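Side-chain contacts in acinetobacter secreted protease CpaA (Acinetobacter nosocomialis M2, PDB 6O38), which is a secreted zinc metalloprotease, captured with its chaperone CpaB, and is probably exported through the type II secretion system: residues Ile83-Ser86 against Trp91-Gln94; Ile16-Ser21 against Thr40-Ser45; Ile67-Leu72 against Ala114-Val119; Leu36-Asn41 against Ile48-Ser53. All coordinates share one frame; numbering follows the deposited sequence.

Overall arrangement
All four contacts lie in the N-terminal part of the chain, contact 3 nearest its centre (about 23 Å, centre to centre) and contact 2 farthest from it (about 37 Å). Contacts 1, 2 and 4 touch one another. W91 NE1 of contact 1 probably hydrogen-bonds P39 O of contact 4 at 2.8 Å. Similarly, S86 N meets N44 OD1 of contact 2 at 3.0 Å, and contacts 2 and 4 share T40 and N41. Contact 3 reaches contact 1 through I67 CD1 against A93 CB at 3.9 Å; its nearest atoms stay about 7 Å from contact 4. None of the segments includes the zinc ligands H498, H502 and H508, which belong to the reprolysin-like protease part of the chain.

Contact 1 (Ile83-Ser86 against Trp91-Gln94); sequences IFNS and WIAQ
F84 turns an edge of its ring onto the face of the W91 indole, a T-shaped stack with the ring planes at 68° and the F84 ring centroid 4.6 Å from that of the W91 five-membered ring. The neighbouring six-membered ring receives a CH-pi contact: F84 CB stands 3.7 Å from its centroid, nearly on the ring normal. One indole face thus meets both the root and the rim of the phenyl group. F84 reaches this position with CG anti to the backbone N (chi1 -162°), while W91 NE1 donates to P39 O, a bond that should help fix the rotation of the indole.

F84 and W91 belong to the beta hairpin of strands 79-85 and 90-98, in what is probably a StcE-type beta-sandwich. Within these segments the antiparallel hydrogen-bonded pair is I83 with I92, where I83 N donates to I92 O at 2.8 Å and I92 N to I83 O at 2.7 Å. The two isoleucines point to the sheet face opposite the aromatic pair. The Q94 side chain crosses that of I83 at about a right angle, with NE2 3.7 Å from I83 CD1. N85 brings CB to within 3.7 Å of I92 CD1, and its OD1 accepts from Q88 N in the turn.

Contact 2 (Ile16-Ser21 against Thr40-Ser45); sequences IPTGYS and TNANNS
T18 and N41 supply the one hydrogen bond between these two segments, a small surface contact that buries 127 Å² in all. Before it, I16 turns its side chain into the interior, where it packs on L38, I48 and I50 as well as on L23 and F25 of strand 22-27. Its backbone also bonds to S37, which fixes the start of the segment beside strand 35-37. P17 then leads the chain on, with its ring against L5 and N10.

T18 carries the interaction. Its OG1 lies anti to the backbone N (chi1 -176°) and donates to N41 O at 2.6 Å. The approach is not along a lone pair: the C=O...OG1 angle is 131°, and OG1 stands above the carbonyl plane, 42° out of it. The same hydroxyl oxygen lies 3.8 Å from A42 CA, and T18 CB also packs on the ring of P39.

G19 adopts a positive phi of 97°, letting the chain turn directly after T18. Y20 next lays its side chain on T3 of strand 3-5. At S21 the two backbones come near again, S21 O being 4.0 Å from S45 O in a contact between two acceptors. The S21 backbone is bonded to that of K47.

Between T18 and S21 the loop runs within 14° of the direction from N41 to S45. The two loops travel side by side into strands 22-27 and 47-52, which pair in parallel, consistent with a StcE-type beta-sandwich.

Contact 3 (Ile67-Leu72 against Ala114-Val119); sequences IPLEVL and ATMQKV
M116, a selenomethionine in the crystallised protein, is the residue on which I67, L69 and L72 converge, and van der Waals packing accounts for the contact across the two segments. L69 meets it tip to tip, CD1 lying 3.7 Å from M116 CE. L72 instead crosses the M116 chain at about a right angle: its CD2 is 3.6 Å from M116 CE, and its CD1 is 4.1 Å from M116 SE. I67 takes the selenium side, with CD1 at 4.3 Å from M116 SE. The terminal methyl reaches the leucines because M116 leaves the backbone with CG anti to N (chi1 -179°) and then bends at chi3 (-61°). Y80 and W174 add aromatic cover to the M116 side chain.

Polar interactions lie around this apolar patch. T115 OG1 is hydrogen-bonded to D78 OD2 and N75 ND2, and E70 OE1 to the backbone N of N96 of the chaperone CpaB, whose chain also packs on V71.

The packing of the segment leading into strand 71-74 on the start of strand 116-121 is consistent with apolar contact between consecutive StcE-type beta-sandwich domains.

Contact 4 (Leu36-Asn41 against Ile48-Ser53); sequences LSLPTN and ITIRSS
I48 holds CG1 anti to its carbonyl carbon (chi1 -71°) and CG2 anti to its backbone N, an arrangement that presents CG2 to L38 and lets CD1 touch P39 as well as L38. The extended second torsion (chi2 -173°) carries CD1 out to the proline. I48 CD1 rests against the proline ring, 3.7 Å from P39 CD, while I48 CG2 packs 3.8 Å from L38 CD2. The L38 and I48 side chains run antiparallel, flank against flank, with the L38 CD2 methyl beside the isoleucine.

The backbones are well separated: the L38 and I48 CA atoms are 8.3 Å apart, and those of L36 and I50 are 9.6 Å apart. That spacing, with side chains alone filling the gap, belongs to a beta sandwich, consistent with a StcE-type domain. Strand 35-37 sits in a small sheet with strands 58-61 and 71-74, whereas strand 47-52 pairs with strands 22-27 and 79-85.

L36 and I50 approach tip to tip, with CD2 of the leucine 4.1 Å from CG2 of the isoleucine. L38 CD2 also comes to I50 CD1, more loosely at 4.4 Å. F82 packs on L38, and L60 lies against both L36 and I50. On the other face of strand 47-52, R51 NE forms a salt bridge with E24 OE2.

Contact 1 (Ile83-Ser86 against Trp91-Gln94)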
loop_
_atom_site.group_PDB
_atom_site.type_symbol
_atom_site.label_atom_id
_atom_site.label_comp_id
_atom_site.label_asym_id
_atom_site.label_seq_id
_atom_site.Cartn_x
_atom_site.Cartn_y
_atom_site.Cartn_z
ATOM N N ILE A 83 -18.618 24.419 -11.405
ATOM C CA ILE A 83 -19.679 24.630 -12.383
ATOM C C ILE A 83 -19.938 23.300 -13.075
ATOM O O ILE A 83 -19.021 22.716 -13.665
ATOM C CB ILE A 83 -19.319 25.716 -13.410
ATOM C CG1 ILE A 83 -19.145 27.070 -12.720
ATOM C CG2 ILE A 83 -20.386 25.800 -14.491
ATOM C CD1 ILE A 83 -18.842 28.207 -13.672
ATOM N N PHE A 84 -21.177 22.821 -12.999
ATOM C CA PHE A 84 -21.525 21.530 -13.569
ATOM C C PHE A 84 -21.385 21.561 -15.091
ATOM O O PHE A 84 -21.208 22.615 -15.711
ATOM C CB PHE A 84 -22.946 21.135 -13.162
ATOM C CG PHE A 84 -23.244 19.670 -13.328
ATOM C CD1 PHE A 84 -22.689 18.736 -12.469
ATOM C CD2 PHE A 84 -24.087 19.228 -14.333
ATOM C CE1 PHE A 84 -22.962 17.389 -12.616
ATOM C CE2 PHE A 84 -24.366 17.884 -14.485
ATOM C CZ PHE A 84 -23.803 16.962 -13.625
ATOM N N ASN A 85 -21.459 20.378 -15.696
ATOM C CA ASN A 85 -21.343 20.245 -17.146
ATOM C C ASN A 85 -22.094 18.988 -17.562
ATOM O O ASN A 85 -21.660 17.877 -17.249
ATOM C CB ASN A 85 -19.881 20.180 -17.576
ATOM C CG ASN A 85 -19.718 20.131 -19.082
ATOM O OD1 ASN A 85 -19.805 19.066 -19.693
ATOM N ND2 ASN A 85 -19.474 21.287 -19.688
ATOM N N SER A 86 -23.216 19.165 -18.264
ATOM C CA SER A 86 -24.010 18.017 -18.688
ATOM C C SER A 86 -23.303 17.206 -19.767
ATOM O O SER A 86 -23.488 15.986 -19.842
ATOM C CB SER A 86 -25.380 18.477 -19.185
ATOM O OG SER A 86 -26.096 19.142 -18.159
ATOM N N TRP A 91 -18.677 18.012 -12.278
ATOM C CA TRP A 91 -18.523 19.376 -11.790
ATOM C C TRP A 91 -17.131 19.879 -12.153
ATOM O O TRP A 91 -16.128 19.338 -11.676
ATOM C CB TRP A 91 -18.738 19.443 -10.278
ATOM C CG TRP A 91 -20.165 19.274 -9.847
ATOM C CD1 TRP A 91 -20.784 18.111 -9.495
ATOM C CD2 TRP A 91 -21.149 20.308 -9.712
ATOM N NE1 TRP A 91 -22.093 18.354 -9.154
ATOM C CE2 TRP A 91 -22.341 19.696 -9.279
ATOM C CE3 TRP A 91 -21.137 21.691 -9.917
ATOM C CZ2 TRP A 91 -23.511 20.418 -9.048
ATOM C CZ3 TRP A 91 -22.299 22.406 -9.688
ATOM C CH2 TRP A 91 -23.469 21.768 -9.260
ATOM N N ILE A 92 -17.071 20.906 -12.993
ATOM C CA ILE A 92 -15.803 21.484 -13.426
ATOM C C ILE A 92 -15.353 22.509 -12.396
ATOM O O ILE A 92 -16.111 23.417 -12.035
ATOM C CB ILE A 92 -15.935 22.119 -14.820
ATOM C CG1 ILE A 92 -16.398 21.077 -15.839
ATOM C CG2 ILE A 92 -14.613 22.737 -15.250
ATOM C CD1 ILE A 92 -16.517 21.612 -17.249
ATOM N N ALA A 93 -14.118 22.368 -11.922
ATOM C CA ALA A 93 -13.591 23.257 -10.897
ATOM C C ALA A 93 -13.104 24.563 -11.508
ATOM O O ALA A 93 -12.541 24.583 -12.608
ATOM C CB ALA A 93 -12.451 22.578 -10.138
ATOM N N GLN A 94 -13.321 25.658 -10.784
ATOM C CA GLN A 94 -12.893 26.995 -11.190
ATOM C C GLN A 94 -11.807 27.443 -10.213
ATOM O O GLN A 94 -12.091 28.076 -9.195
ATOM C CB GLN A 94 -14.071 27.968 -11.208
ATOM C CG GLN A 94 -15.310 27.435 -11.914
ATOM C CD GLN A 94 -15.120 27.304 -13.412
ATOM O OE1 GLN A 94 -14.437 28.115 -14.036
ATOM N NE2 GLN A 94 -15.727 26.278 -13.998
#

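Contact 2 (Ile16-Ser21 against Thr40-Ser45)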
loop_
_atom_site.group_PDB
_atom_site.type_symbol
_atom_site.label_atom_id
_atom_site.label_comp_id
_atom_site.label_asym_id
_atom_site.label_seq_id
_atom_site.Cartn_x
_atom_site.Cartn_y
_atom_site.Cartn_z
ATOM N N ILE A 16 -24.164 18.330 -0.252
ATOM C CA ILE A 16 -24.651 19.592 -0.801
ATOM C C ILE A 16 -25.820 19.293 -1.732
ATOM O O ILE A 16 -25.652 18.577 -2.730
ATOM C CB ILE A 16 -23.527 20.352 -1.522
ATOM C CG1 ILE A 16 -22.371 20.620 -0.558
ATOM C CG2 ILE A 16 -24.047 21.655 -2.098
ATOM C CD1 ILE A 16 -21.222 21.384 -1.177
ATOM N N PRO A 17 -27.013 19.806 -1.449
ATOM C CA PRO A 17 -28.198 19.400 -2.207
ATOM C C PRO A 17 -28.242 20.018 -3.598
ATOM O O PRO A 17 -27.593 21.023 -3.891
ATOM C CB PRO A 17 -29.357 19.911 -1.345
ATOM C CG PRO A 17 -28.789 21.096 -0.646
ATOM C CD PRO A 17 -27.340 20.771 -0.383
ATOM N N THR A 18 -29.037 19.386 -4.455
ATOM C CA THR A 18 -29.224 19.831 -5.825
ATOM C C THR A 18 -30.455 20.729 -5.926
ATOM O O THR A 18 -31.170 20.966 -4.950
ATOM C CB THR A 18 -29.351 18.630 -6.761
ATOM O OG1 THR A 18 -29.444 19.086 -8.116
ATOM C CG2 THR A 18 -30.592 17.818 -6.419
ATOM N N GLY A 19 -30.708 21.234 -7.132
ATOM C CA GLY A 19 -31.866 22.061 -7.393
ATOM C C GLY A 19 -31.622 23.553 -7.346
ATOM O O GLY A 19 -32.555 24.322 -7.610
ATOM N N TYR A 20 -30.408 23.988 -7.021
ATOM C CA TYR A 20 -30.067 25.402 -6.953
ATOM C C TYR A 20 -29.207 25.774 -8.152
ATOM O O TYR A 20 -28.239 25.075 -8.470
ATOM C CB TYR A 20 -29.328 25.728 -5.653
ATOM C CG TYR A 20 -30.125 25.447 -4.399
ATOM C CD1 TYR A 20 -31.037 26.373 -3.909
ATOM C CD2 TYR A 20 -29.960 24.258 -3.701
ATOM C CE1 TYR A 20 -31.765 26.121 -2.761
ATOM C CE2 TYR A 20 -30.683 23.997 -2.552
ATOM C CZ TYR A 20 -31.584 24.932 -2.087
ATOM O OH TYR A 20 -32.305 24.675 -0.945
ATOM N N SER A 21 -29.563 26.877 -8.815
ATOM C CA SER A 21 -28.777 27.347 -9.950
ATOM C C SER A 21 -27.494 28.039 -9.508
ATOM O O SER A 21 -26.513 28.052 -10.258
ATOM C CB SER A 21 -29.614 28.295 -10.811
ATOM O OG SER A 21 -28.862 28.787 -11.906
ATOM N N THR A 40 -24.945 14.515 -7.624
ATOM C CA THR A 40 -24.824 13.913 -8.948
ATOM C C THR A 40 -25.871 14.473 -9.905
ATOM O O THR A 40 -25.554 14.832 -11.045
ATOM C CB THR A 40 -24.944 12.390 -8.849
ATOM O OG1 THR A 40 -25.988 12.050 -7.928
ATOM C CG2 THR A 40 -23.632 11.781 -8.377
ATOM N N ASN A 41 -27.121 14.551 -9.458
ATOM C CA ASN A 41 -28.169 15.159 -10.266
ATOM C C ASN A 41 -28.007 16.674 -10.260
ATOM O O ASN A 41 -27.914 17.291 -9.195
ATOM C CB ASN A 41 -29.544 14.766 -9.725
ATOM C CG ASN A 41 -30.504 14.343 -10.819
ATOM O OD1 ASN A 41 -30.092 14.032 -11.937
ATOM N ND2 ASN A 41 -31.794 14.322 -10.500
ATOM N N ALA A 42 -27.963 17.274 -11.447
ATOM C CA ALA A 42 -27.776 18.715 -11.562
ATOM C C ALA A 42 -28.089 19.146 -12.987
ATOM O O ALA A 42 -28.143 18.325 -13.906
ATOM C CB ALA A 42 -26.351 19.135 -11.183
ATOM N N ASN A 43 -28.297 20.451 -13.153
ATOM C CA ASN A 43 -28.478 21.046 -14.466
ATOM C C ASN A 43 -27.134 21.548 -14.992
ATOM O O ASN A 43 -26.111 21.491 -14.307
ATOM C CB ASN A 43 -29.519 22.162 -14.407
ATOM C CG ASN A 43 -30.938 21.630 -14.370
ATOM O OD1 ASN A 43 -31.389 21.103 -13.352
ATOM N ND2 ASN A 43 -31.650 21.764 -15.484
ATOM N N ASN A 44 -27.140 22.060 -16.225
ATOM C CA ASN A 44 -25.892 22.299 -16.946
ATOM C C ASN A 44 -25.017 23.330 -16.238
ATOM O O ASN A 44 -23.916 23.013 -15.774
ATOM C CB ASN A 44 -26.191 22.741 -18.379
ATOM C CG ASN A 44 -24.964 22.693 -19.269
ATOM O OD1 ASN A 44 -24.051 21.897 -19.044
ATOM N ND2 ASN A 44 -24.936 23.546 -20.286
ATOM N N SER A 45 -25.490 24.572 -16.138
ATOM C CA SER A 45 -24.669 25.677 -15.653
ATOM C C SER A 45 -24.885 25.967 -14.170
ATOM O O SER A 45 -24.772 27.121 -13.743
ATOM C CB SER A 45 -24.928 26.933 -16.484
ATOM O OG SER A 45 -24.445 26.773 -17.807
#

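Contact 3 (Ile67-Leu72 against Ala114-Val119)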
loop_
_atom_site.group_PDB
_atom_site.type_symbol
_atom_site.label_atom_id
_atom_site.label_comp_id
_atom_site.label_asym_id
_atom_site.label_seq_id
_atom_site.Cartn_x
_atom_site.Cartn_y
_atom_site.Cartn_z
ATOM N N ILE A 67 -11.368 16.884 -10.987
ATOM C CA ILE A 67 -10.124 17.000 -10.236
ATOM C C ILE A 67 -9.534 15.597 -10.081
ATOM O O ILE A 67 -10.192 14.731 -9.484
ATOM C CB ILE A 67 -10.352 17.655 -8.870
ATOM C CG1 ILE A 67 -10.800 19.106 -9.054
ATOM C CG2 ILE A 67 -9.091 17.579 -8.024
ATOM C CD1 ILE A 67 -11.116 19.818 -7.764
ATOM N N PRO A 68 -8.331 15.338 -10.596
ATOM C CA PRO A 68 -7.765 13.979 -10.511
ATOM C C PRO A 68 -7.420 13.534 -9.097
ATOM O O PRO A 68 -7.116 12.350 -8.904
ATOM C CB PRO A 68 -6.503 14.068 -11.381
ATOM C CG PRO A 68 -6.716 15.269 -12.256
ATOM C CD PRO A 68 -7.502 16.230 -11.421
ATOM N N LEU A 69 -7.447 14.429 -8.114
ATOM C CA LEU A 69 -7.194 14.036 -6.737
ATOM C C LEU A 69 -8.417 13.336 -6.156
ATOM O O LEU A 69 -9.555 13.595 -6.556
ATOM C CB LEU A 69 -6.830 15.254 -5.887
ATOM C CG LEU A 69 -5.685 16.132 -6.401
ATOM C CD1 LEU A 69 -5.383 17.256 -5.420
ATOM C CD2 LEU A 69 -4.440 15.303 -6.671
ATOM N N GLU A 70 -8.171 12.436 -5.203
ATOM C CA GLU A 70 -9.270 11.678 -4.614
ATOM C C GLU A 70 -10.079 12.519 -3.633
ATOM O O GLU A 70 -11.310 12.425 -3.605
ATOM C CB GLU A 70 -8.738 10.419 -3.929
ATOM C CG GLU A 70 -8.952 9.148 -4.737
ATOM C CD GLU A 70 -8.318 7.927 -4.101
ATOM O OE1 GLU A 70 -7.959 7.989 -2.906
ATOM O OE2 GLU A 70 -8.174 6.903 -4.800
ATOM N N VAL A 71 -9.413 13.336 -2.820
ATOM C CA VAL A 71 -10.074 14.142 -1.800
ATOM C C VAL A 71 -9.482 15.545 -1.826
ATOM O O VAL A 71 -8.277 15.718 -2.034
ATOM C CB VAL A 71 -9.929 13.513 -0.395
ATOM C CG1 VAL A 71 -10.602 14.378 0.657
ATOM C CG2 VAL A 71 -10.509 12.105 -0.369
ATOM N N LEU A 72 -10.335 16.549 -1.628
ATOM C CA LEU A 72 -9.901 17.932 -1.475
ATOM C C LEU A 72 -9.909 18.308 -0.001
ATOM O O LEU A 72 -10.914 18.110 0.690
ATOM C CB LEU A 72 -10.801 18.892 -2.256
ATOM C CG LEU A 72 -10.637 18.983 -3.773
ATOM C CD1 LEU A 72 -10.842 20.419 -4.230
ATOM C CD2 LEU A 72 -9.285 18.451 -4.223
ATOM N N ALA A 114 -3.907 30.388 -1.033
ATOM C CA ALA A 114 -4.972 29.427 -1.281
ATOM C C ALA A 114 -4.413 28.012 -1.345
ATOM O O ALA A 114 -3.332 27.775 -1.894
ATOM C CB ALA A 114 -5.702 29.767 -2.581
ATOM N N THR A 115 -5.158 27.067 -0.765
ATOM C CA THR A 115 -4.712 25.677 -0.735
ATOM C C THR A 115 -4.534 25.122 -2.143
ATOM O O THR A 115 -3.562 24.406 -2.418
ATOM C CB THR A 115 -5.708 24.827 0.057
ATOM O OG1 THR A 115 -5.684 25.222 1.435
ATOM C CG2 THR A 115 -5.361 23.349 -0.046
HETATM N N MSE A 116 -5.447 25.450 -3.050
HETATM C CA MSE A 116 -5.357 24.958 -4.420
HETATM C C MSE A 116 -5.307 26.100 -5.430
HETATM O O MSE A 116 -6.139 27.007 -5.405
HETATM C CB MSE A 116 -6.531 24.032 -4.731
HETATM C CG MSE A 116 -6.505 23.461 -6.135
HETATM SE SE MSE A 116 -7.584 21.850 -6.280
HETATM C CE MSE A 116 -6.619 20.755 -4.989
ATOM N N GLN A 117 -4.316 26.047 -6.318
ATOM C CA GLN A 117 -4.129 27.060 -7.344
ATOM C C GLN A 117 -3.762 26.377 -8.653
ATOM O O GLN A 117 -3.346 25.217 -8.675
ATOM C CB GLN A 117 -3.039 28.069 -6.953
ATOM C CG GLN A 117 -3.266 28.748 -5.612
ATOM C CD GLN A 117 -2.171 29.736 -5.268
ATOM O OE1 GLN A 117 -1.798 30.578 -6.086
ATOM N NE2 GLN A 117 -1.642 29.632 -4.055
ATOM N N LYS A 118 -3.929 27.109 -9.752
ATOM C CA LYS A 118 -3.618 26.609 -11.084
ATOM C C LYS A 118 -2.615 27.533 -11.757
ATOM O O LYS A 118 -2.831 28.747 -11.823
ATOM C CB LYS A 118 -4.882 26.495 -11.941
ATOM C CG LYS A 118 -4.617 26.073 -13.377
ATOM C CD LYS A 118 -5.887 25.585 -14.056
ATOM C CE LYS A 118 -6.225 26.434 -15.272
ATOM N NZ LYS A 118 -6.843 25.628 -16.360
ATOM N N VAL A 119 -1.523 26.958 -12.253
ATOM C CA VAL A 119 -0.559 27.678 -13.078
ATOM C C VAL A 119 -0.790 27.256 -14.521
ATOM O O VAL A 119 -0.587 26.088 -14.877
ATOM C CB VAL A 119 0.886 27.398 -12.636
ATOM C CG1 VAL A 119 1.868 28.059 -13.590
ATOM C CG2 VAL A 119 1.107 27.896 -11.216
#

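Contact 4 (Leu36-Asn41 against Ile48-Ser53)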
loop_
_atom_site.group_PDB
_atom_site.type_symbol
_atom_site.label_atom_id
_atom_site.label_comp_id
_atom_site.label_asym_id
_atom_site.label_seq_id
_atom_site.Cartn_x
_atom_site.Cartn_y
_atom_site.Cartn_z
ATOM N N LEU A 36 -17.804 16.257 2.874
ATOM C CA LEU A 36 -18.701 16.957 1.970
ATOM C C LEU A 36 -18.709 16.267 0.612
ATOM O O LEU A 36 -17.769 15.555 0.246
ATOM C CB LEU A 36 -18.295 18.429 1.799
ATOM C CG LEU A 36 -18.527 19.414 2.950
ATOM C CD1 LEU A 36 -17.548 19.195 4.095
ATOM C CD2 LEU A 36 -18.441 20.846 2.443
ATOM N N SER A 37 -19.785 16.489 -0.139
ATOM C CA SER A 37 -19.919 15.913 -1.468
ATOM C C SER A 37 -20.850 16.780 -2.301
ATOM O O SER A 37 -21.746 17.442 -1.771
ATOM C CB SER A 37 -20.446 14.474 -1.412
ATOM O OG SER A 37 -21.760 14.434 -0.884
ATOM N N LEU A 38 -20.623 16.769 -3.619
ATOM C CA LEU A 38 -21.429 17.484 -4.594
ATOM C C LEU A 38 -22.524 16.575 -5.148
ATOM O O LEU A 38 -22.345 15.355 -5.232
ATOM C CB LEU A 38 -20.553 17.992 -5.736
ATOM C CG LEU A 38 -19.451 18.979 -5.341
ATOM C CD1 LEU A 38 -18.609 19.361 -6.547
ATOM C CD2 LEU A 38 -20.046 20.218 -4.687
ATOM N N PRO A 39 -23.671 17.137 -5.528
ATOM C CA PRO A 39 -24.776 16.294 -5.999
ATOM C C PRO A 39 -24.521 15.760 -7.400
ATOM O O PRO A 39 -23.959 16.446 -8.256
ATOM C CB PRO A 39 -25.978 17.243 -5.972
ATOM C CG PRO A 39 -25.378 18.590 -6.191
ATOM C CD PRO A 39 -24.035 18.564 -5.507
ATOM N N THR A 40 -24.945 14.515 -7.624
ATOM C CA THR A 40 -24.824 13.913 -8.948
ATOM C C THR A 40 -25.871 14.473 -9.905
ATOM O O THR A 40 -25.554 14.832 -11.045
ATOM C CB THR A 40 -24.944 12.390 -8.849
ATOM O OG1 THR A 40 -25.988 12.050 -7.928
ATOM C CG2 THR A 40 -23.632 11.781 -8.377
ATOM N N ASN A 41 -27.121 14.551 -9.458
ATOM C CA ASN A 41 -28.169 15.159 -10.266
ATOM C C ASN A 41 -28.007 16.674 -10.260
ATOM O O ASN A 41 -27.914 17.291 -9.195
ATOM C CB ASN A 41 -29.544 14.766 -9.725
ATOM C CG ASN A 41 -30.504 14.343 -10.819
ATOM O OD1 ASN A 41 -30.092 14.032 -11.937
ATOM N ND2 ASN A 41 -31.794 14.322 -10.500
ATOM N N ILE A 48 -21.783 25.935 -7.679
ATOM C CA ILE A 48 -21.673 25.648 -6.253
ATOM C C ILE A 48 -20.356 26.223 -5.755
ATOM O O ILE A 48 -19.304 25.993 -6.364
ATOM C CB ILE A 48 -21.748 24.136 -5.961
ATOM C CG1 ILE A 48 -23.166 23.615 -6.202
ATOM C CG2 ILE A 48 -21.300 23.839 -4.537
ATOM C CD1 ILE A 48 -23.361 22.174 -5.782
ATOM N N THR A 49 -20.412 26.974 -4.656
ATOM C CA THR A 49 -19.229 27.570 -4.052
ATOM C C THR A 49 -19.149 27.151 -2.593
ATOM O O THR A 49 -20.109 27.335 -1.837
ATOM C CB THR A 49 -19.253 29.098 -4.164
ATOM O OG1 THR A 49 -19.244 29.477 -5.546
ATOM C CG2 THR A 49 -18.042 29.704 -3.470
ATOM N N ILE A 50 -18.009 26.589 -2.200
ATOM C CA ILE A 50 -17.784 26.103 -0.843
ATOM C C ILE A 50 -16.821 27.057 -0.149
ATOM O O ILE A 50 -15.696 27.268 -0.619
ATOM C CB ILE A 50 -17.236 24.669 -0.836
ATOM C CG1 ILE A 50 -18.180 23.729 -1.588
ATOM C CG2 ILE A 50 -17.030 24.185 0.591
ATOM C CD1 ILE A 50 -17.676 22.304 -1.678
ATOM N N ARG A 51 -17.263 27.632 0.967
ATOM C CA ARG A 51 -16.432 28.483 1.803
ATOM C C ARG A 51 -16.311 27.867 3.189
ATOM O O ARG A 51 -17.190 27.121 3.633
ATOM C CB ARG A 51 -17.008 29.901 1.917
ATOM C CG ARG A 51 -16.991 30.697 0.624
ATOM C CD ARG A 51 -17.543 32.097 0.848
ATOM N NE ARG A 51 -17.512 32.907 -0.366
ATOM C CZ ARG A 51 -17.948 34.160 -0.437
ATOM N NH1 ARG A 51 -17.884 34.824 -1.583
ATOM N NH2 ARG A 51 -18.454 34.750 0.639
ATOM N N SER A 52 -15.216 28.184 3.875
ATOM C CA SER A 52 -14.977 27.637 5.203
ATOM C C SER A 52 -14.233 28.650 6.058
ATOM O O SER A 52 -13.202 29.183 5.640
ATOM C CB SER A 52 -14.177 26.332 5.125
ATOM O OG SER A 52 -13.870 25.847 6.422
ATOM N N SER A 53 -14.769 28.910 7.250
ATOM C CA SER A 53 -14.081 29.691 8.270
ATOM C C SER A 53 -13.911 28.902 9.562
ATOM O O SER A 53 -13.557 29.484 10.593
ATOM C CB SER A 53 -14.830 30.998 8.547
ATOM O OG SER A 53 -16.113 30.747 9.093
#